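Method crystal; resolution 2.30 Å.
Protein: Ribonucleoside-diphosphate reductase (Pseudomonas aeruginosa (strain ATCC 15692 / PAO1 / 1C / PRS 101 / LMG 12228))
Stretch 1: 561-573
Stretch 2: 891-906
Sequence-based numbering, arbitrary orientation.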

# COMPACT_ATOMS: atom_id res chain seq x y z
N PRO A 561 -10.19 24.26 1.95
CA PRO A 561 -10.52 25.58 2.49
C PRO A 561 -10.57 25.59 4.01
O PRO A 561 -10.85 24.56 4.63
CB PRO A 561 -11.91 25.87 1.91
CG PRO A 561 -12.11 24.87 0.81
CD PRO A 561 -11.33 23.67 1.23
N TRP A 562 -10.31 26.75 4.61
CA TRP A 562 -10.44 26.89 6.05
C TRP A 562 -11.92 26.80 6.45
O TRP A 562 -12.82 26.87 5.61
CB TRP A 562 -9.84 28.22 6.52
CG TRP A 562 -8.40 28.36 6.15
CD1 TRP A 562 -7.44 27.39 6.18
CD2 TRP A 562 -7.74 29.54 5.67
NE1 TRP A 562 -6.23 27.89 5.77
CE2 TRP A 562 -6.40 29.21 5.44
CE3 TRP A 562 -8.17 30.85 5.41
CZ2 TRP A 562 -5.47 30.14 4.97
CZ3 TRP A 562 -7.25 31.77 4.94
CH2 TRP A 562 -5.92 31.41 4.73
N LEU A 563 -12.15 26.64 7.75
CA LEU A 563 -13.49 26.47 8.30
C LEU A 563 -13.84 27.70 9.13
O LEU A 563 -13.19 27.98 10.15
CB LEU A 563 -13.57 25.21 9.16
CG LEU A 563 -13.79 23.86 8.46
CD1 LEU A 563 -12.77 23.60 7.36
CD2 LEU A 563 -13.75 22.73 9.48
N THR A 564 -14.87 28.44 8.69
CA THR A 564 -15.39 29.58 9.43
C THR A 564 -16.90 29.46 9.51
O THR A 564 -17.53 28.87 8.63
CB THR A 564 -14.99 30.92 8.77
OG1 THR A 564 -15.66 31.05 7.51
CG2 THR A 564 -13.48 30.99 8.55
N PHE A 565 -17.48 30.04 10.56
CA PHE A 565 -18.88 29.79 10.90
C PHE A 565 -19.70 31.07 10.75
O PHE A 565 -19.47 32.06 11.45
CB PHE A 565 -18.98 29.22 12.31
CG PHE A 565 -18.26 27.92 12.46
CD1 PHE A 565 -18.73 26.78 11.82
CD2 PHE A 565 -17.10 27.83 13.20
CE1 PHE A 565 -18.06 25.58 11.94
CE2 PHE A 565 -16.42 26.63 13.32
CZ PHE A 565 -16.91 25.51 12.69
N LYS A 566 -20.68 31.02 9.84
CA LYS A 566 -21.39 32.21 9.40
C LYS A 566 -22.29 32.77 10.50
O LYS A 566 -22.38 33.99 10.67
CB LYS A 566 -22.19 31.87 8.14
CG LYS A 566 -23.37 32.79 7.83
CD LYS A 566 -24.15 32.24 6.65
CE LYS A 566 -25.35 33.12 6.33
NZ LYS A 566 -26.32 32.41 5.45
N ASP A 567 -22.98 31.91 11.23
CA ASP A 567 -24.05 32.35 12.11
C ASP A 567 -23.54 33.01 13.39
O ASP A 567 -24.08 34.05 13.79
CB ASP A 567 -24.97 31.17 12.43
CG ASP A 567 -25.84 30.78 11.24
OD1 ASP A 567 -26.33 31.70 10.54
OD2 ASP A 567 -26.01 29.57 10.98
N PRO A 568 -22.52 32.46 14.07
CA PRO A 568 -21.95 33.21 15.21
C PRO A 568 -21.34 34.54 14.79
O PRO A 568 -21.41 35.51 15.56
CB PRO A 568 -20.91 32.25 15.79
CG PRO A 568 -20.68 31.21 14.76
CD PRO A 568 -21.97 31.10 13.99
N CYS A 569 -20.75 34.63 13.59
CA CYS A 569 -20.23 35.91 13.12
C CYS A 569 -21.33 36.94 12.94
O CYS A 569 -21.09 38.14 13.10
CB CYS A 569 -19.48 35.73 11.80
SG CYS A 569 -17.94 34.80 11.91
N ASN A 570 -22.54 36.50 12.59
CA ASN A 570 -23.63 37.44 12.32
C ASN A 570 -24.49 37.70 13.55
O ASN A 570 -24.84 38.85 13.82
CB ASN A 570 -24.52 36.92 11.18
CG ASN A 570 -24.00 37.32 9.81
OD1 ASN A 570 -24.21 38.44 9.36
ND2 ASN A 570 -23.32 36.40 9.14
N LEU A 571 -24.83 36.65 14.30
CA LEU A 571 -25.67 36.82 15.48
C LEU A 571 -24.98 37.64 16.56
O LEU A 571 -25.66 38.30 17.36
CB LEU A 571 -26.07 35.45 16.03
CG LEU A 571 -27.08 34.68 15.17
CD1 LEU A 571 -27.15 33.23 15.60
CD2 LEU A 571 -28.45 35.32 15.27
N ARG A 572 -23.65 37.62 16.60
CA ARG A 572 -22.90 38.36 17.60
C ARG A 572 -22.30 39.66 17.05
O ARG A 572 -21.65 40.39 17.79
CB ARG A 572 -21.78 37.49 18.17
CG ARG A 572 -22.28 36.16 18.73
CD ARG A 572 -21.19 35.45 19.52
NE ARG A 572 -20.68 36.28 20.61
CZ ARG A 572 -19.61 36.00 21.33
NH1 ARG A 572 -18.91 34.89 21.08
NH2 ARG A 572 -19.23 36.81 22.31
N SER A 573 -22.52 39.95 15.77
CA SER A 573 -22.03 41.19 15.20
C SER A 573 -22.79 42.37 15.80
O SER A 573 -24.03 42.35 15.82
CB SER A 573 -22.17 41.18 13.68
OG SER A 573 -21.78 42.42 13.12
N THR A 891 -12.24 17.35 16.45
CA THR A 891 -11.67 18.67 16.72
C THR A 891 -12.57 19.78 16.21
O THR A 891 -12.93 20.70 16.96
CB THR A 891 -10.28 18.77 16.08
OG1 THR A 891 -9.39 17.86 16.73
CG2 THR A 891 -9.73 20.20 16.20
N TYR A 892 -12.95 19.73 14.93
CA TYR A 892 -13.71 20.83 14.35
C TYR A 892 -15.19 20.77 14.69
O TYR A 892 -15.88 21.79 14.57
CB TYR A 892 -13.48 20.87 12.84
CG TYR A 892 -12.07 21.30 12.51
CD1 TYR A 892 -11.71 22.65 12.54
CD2 TYR A 892 -11.09 20.37 12.20
CE1 TYR A 892 -10.42 23.05 12.26
CE2 TYR A 892 -9.79 20.77 11.91
CZ TYR A 892 -9.46 22.10 11.95
OH TYR A 892 -8.17 22.50 11.67
N ARG A 893 -15.69 19.62 15.13
CA ARG A 893 -16.98 19.60 15.83
C ARG A 893 -16.88 20.36 17.14
O ARG A 893 -17.77 21.16 17.47
CB ARG A 893 -17.42 18.16 16.10
CG ARG A 893 -17.94 17.40 14.89
CD ARG A 893 -18.72 16.17 15.32
NE ARG A 893 -18.99 15.27 14.21
CZ ARG A 893 -20.01 14.42 14.16
NH1 ARG A 893 -20.88 14.35 15.16
NH2 ARG A 893 -20.17 13.64 13.10
N MET A 894 -15.81 20.13 17.90
CA MET A 894 -15.63 20.82 19.18
C MET A 894 -15.50 22.32 18.98
O MET A 894 -16.08 23.10 19.74
CB MET A 894 -14.39 20.26 19.89
CG MET A 894 -14.04 20.95 21.20
SD MET A 894 -12.47 20.38 21.88
CE MET A 894 -12.40 21.33 23.39
N ALA A 895 -14.75 22.74 17.97
CA ALA A 895 -14.60 24.17 17.69
C ALA A 895 -15.95 24.83 17.47
O ALA A 895 -16.22 25.92 18.00
CB ALA A 895 -13.70 24.38 16.48
N TRP A 896 -16.82 24.19 16.69
CA TRP A 896 -18.17 24.71 16.48
C TRP A 896 -19.00 24.60 17.75
O TRP A 896 -19.70 25.55 18.14
CB TRP A 896 -18.83 23.95 15.33
CG TRP A 896 -20.23 24.38 15.03
CD1 TRP A 896 -20.62 25.56 14.46
CD2 TRP A 896 -21.42 23.62 15.26
NE1 TRP A 896 -21.99 25.58 14.33
CE2 TRP A 896 -22.50 24.41 14.81
CE3 TRP A 896 -21.67 22.36 15.80
CZ2 TRP A 896 -23.82 23.97 14.90
CZ3 TRP A 896 -22.98 21.93 15.88
CH2 TRP A 896 -24.04 22.73 15.43
N PHE A 897 -18.93 23.45 18.42
CA PHE A 897 -19.72 23.23 19.63
C PHE A 897 -19.38 24.24 20.72
O PHE A 897 -20.22 24.53 21.58
CB PHE A 897 -19.50 21.80 20.12
CG PHE A 897 -20.45 21.37 21.20
CD1 PHE A 897 -21.78 21.13 20.92
CD2 PHE A 897 -20.00 21.18 22.50
CE1 PHE A 897 -22.65 20.73 21.91
CE2 PHE A 897 -20.87 20.78 23.50
CZ PHE A 897 -22.19 20.55 23.20
N ARG A 898 -18.16 24.80 20.70
CA ARG A 898 -17.70 25.72 21.74
C ARG A 898 -17.86 27.18 21.34
O ARG A 898 -17.27 28.06 21.98
CB ARG A 898 -16.25 25.42 22.09
CG ARG A 898 -16.02 24.08 22.75
CD ARG A 898 -16.70 24.02 24.11
NE ARG A 898 -16.67 22.68 24.70
CZ ARG A 898 -17.29 22.36 25.83
NH1 ARG A 898 -17.98 23.27 26.49
NH2 ARG A 898 -17.21 21.12 26.29
N GLY A 899 -18.64 27.46 20.30
CA GLY A 899 -18.97 28.83 19.98
C GLY A 899 -17.87 29.61 19.29
O GLY A 899 -17.90 30.85 19.32
N LEU A 900 -16.91 28.94 18.67
CA LEU A 900 -15.88 29.66 17.92
C LEU A 900 -16.45 30.21 16.62
O LEU A 900 -17.32 29.59 15.99
CB LEU A 900 -14.69 28.74 17.64
CG LEU A 900 -13.79 28.38 18.82
CD1 LEU A 900 -12.69 27.45 18.36
CD2 LEU A 900 -13.20 29.62 19.48
N LYS A 901 -15.97 31.38 16.23
CA LYS A 901 -16.39 32.00 14.98
C LYS A 901 -15.56 31.56 13.79
O LYS A 901 -16.09 31.44 12.68
CB LYS A 901 -16.33 33.53 15.10
CG LYS A 901 -17.23 34.10 16.18
CD LYS A 901 -17.22 35.62 16.15
CE LYS A 901 -18.11 36.21 17.23
NZ LYS A 901 -18.09 37.69 17.19
N THR A 902 -14.27 31.31 13.99
CA THR A 902 -13.37 31.00 12.89
C THR A 902 -12.32 29.99 13.32
O THR A 902 -12.00 29.87 14.51
CB THR A 902 -12.67 32.27 12.37
OG1 THR A 902 -12.04 32.94 13.47
CG2 THR A 902 -13.65 33.20 11.69
N THR A 903 -11.80 29.27 12.34
CA THR A 903 -10.55 28.55 12.48
C THR A 903 -9.66 28.93 11.31
O THR A 903 -10.13 29.44 10.29
CB THR A 903 -10.73 27.01 12.53
OG1 THR A 903 -11.12 26.52 11.24
CG2 THR A 903 -11.77 26.62 13.57
N TYR A 904 -8.36 28.69 11.47
CA TYR A 904 -7.37 29.17 10.53
C TYR A 904 -6.62 27.98 9.94
O TYR A 904 -7.24 26.98 9.57
CB TYR A 904 -6.43 30.16 11.25
CG TYR A 904 -5.63 31.10 10.36
CD1 TYR A 904 -5.93 31.26 9.02
CD2 TYR A 904 -4.56 31.81 10.89
CE1 TYR A 904 -5.18 32.12 8.22
CE2 TYR A 904 -3.81 32.66 10.11
CZ TYR A 904 -4.12 32.81 8.78
OH TYR A 904 -3.37 33.66 8.00
N TYR A 905 -5.29 28.06 9.86
CA TYR A 905 -4.51 26.96 9.30
C TYR A 905 -4.67 25.69 10.13
O TYR A 905 -4.82 25.74 11.35
CB TYR A 905 -3.03 27.32 9.24
CG TYR A 905 -2.65 28.29 8.16
CD1 TYR A 905 -2.52 27.87 6.84
CD2 TYR A 905 -2.38 29.62 8.45
CE1 TYR A 905 -2.16 28.75 5.85
CE2 TYR A 905 -2.01 30.51 7.47
CZ TYR A 905 -1.90 30.07 6.17
OH TYR A 905 -1.54 30.96 5.18
N LEU A 906 -4.63 24.56 9.45
CA LEU A 906 -4.46 23.26 10.09
C LEU A 906 -3.01 22.82 9.88
O LEU A 906 -2.53 22.75 8.74
CB LEU A 906 -5.42 22.22 9.52
CG LEU A 906 -5.17 20.78 9.96
CD1 LEU A 906 -5.40 20.61 11.45
CD2 LEU A 906 -6.04 19.82 9.17
O HOH W 1 -9.65 26.02 9.32
O HOH W 2 -18.93 38.77 14.82

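Stretch 1 runs as a short strand, 562-565, into a helix, 566-571, and it lies against a segment more than three hundred residues later in the same chain. Pro 561, preceded by a cis peptide bond, leads into the strand without reaching its partner.

Trp 562 is the first residue to make contact, and its CA-to-CB bond points toward stretch 2. Its broad indole meets two tyrosines in two different ways. The edge of Tyr 904 approaches the face of the tryptophan six-membered ring, with CH2 of Trp 562 3.6 Å from CE1 of Tyr 904. The indole in turn offers its own edge to the face of Tyr 905, where CZ2 of Trp 562 lies 3.7 Å from CE1 of Tyr 905. The planes are inclined at 74° and 72°, so each pair sets the C-H-bearing rim of one ring against the electron-rich face of another. Both tyrosines start with CA-to-CB pointing away, yet their long side chains end nearer to the strand.

At Leu 563 the backbone does the polar work. Its carbonyl oxygen accepts two hydrogen bonds from one residue: from Thr 903 N, 2.9 Å from Leu 563 O, and from Thr 903 OG1, 2.8 Å from the same oxygen. Threonine suits this place because its hydroxyl sits on the beta carbon, close enough to its own amide for both to reach one acceptor. A water continues the link, accepting from Leu 563 N (3.0 Å from the water oxygen) and donating to Thr 903 OG1 at 2.5 Å and Tyr 904 O at 2.6 Å. The leucine side chain meanwhile packs on an aromatic ring, CD2 of Leu 563 lying 3.7 Å from CD1 of Tyr 892.

Thr 564 forms a single beta bridge with Thr 902. The two backbones come close enough here for the methyls to touch, CG2 of Thr 564 being 3.8 Å from CG2 of Thr 902, while both hydroxyls are hydrogen-bonded elsewhere in the structure.

Phe 565 closes the strand and occupies the N-cap position. Phe 565 N donates to Lys 901 O at 2.9 Å, a nearly straight bond of 161°. Its CA-to-CB bond points toward stretch 2, and its ring lies obliquely to the indole of Trp 896, with CD1 of Phe 565 3.5 Å from CD1 of Trp 896. A flat, apolar ring fits this buried site well.

In the helix, the CA-to-CB bonds of Lys 566 and Asn 570 point away, whereas Pro 568 and Cys 569, and just after the helix Arg 572, meet the extended side chain of Lys 901. CB of Pro 568 is 4.1 Å from CG of Lys 901, and SG of Cys 569 is 3.8 Å from CB of Lys 901. The chain's aliphatic length suits these neighbours, and Lys 901 NZ donates to a second water, 2.7 Å from the water oxygen. Arg 572 NE lies 4.5 Å from Lys 901 NZ, a proximity of like charges; the arginine's NH1 and NH2 are hydrogen-bonded elsewhere in the structure.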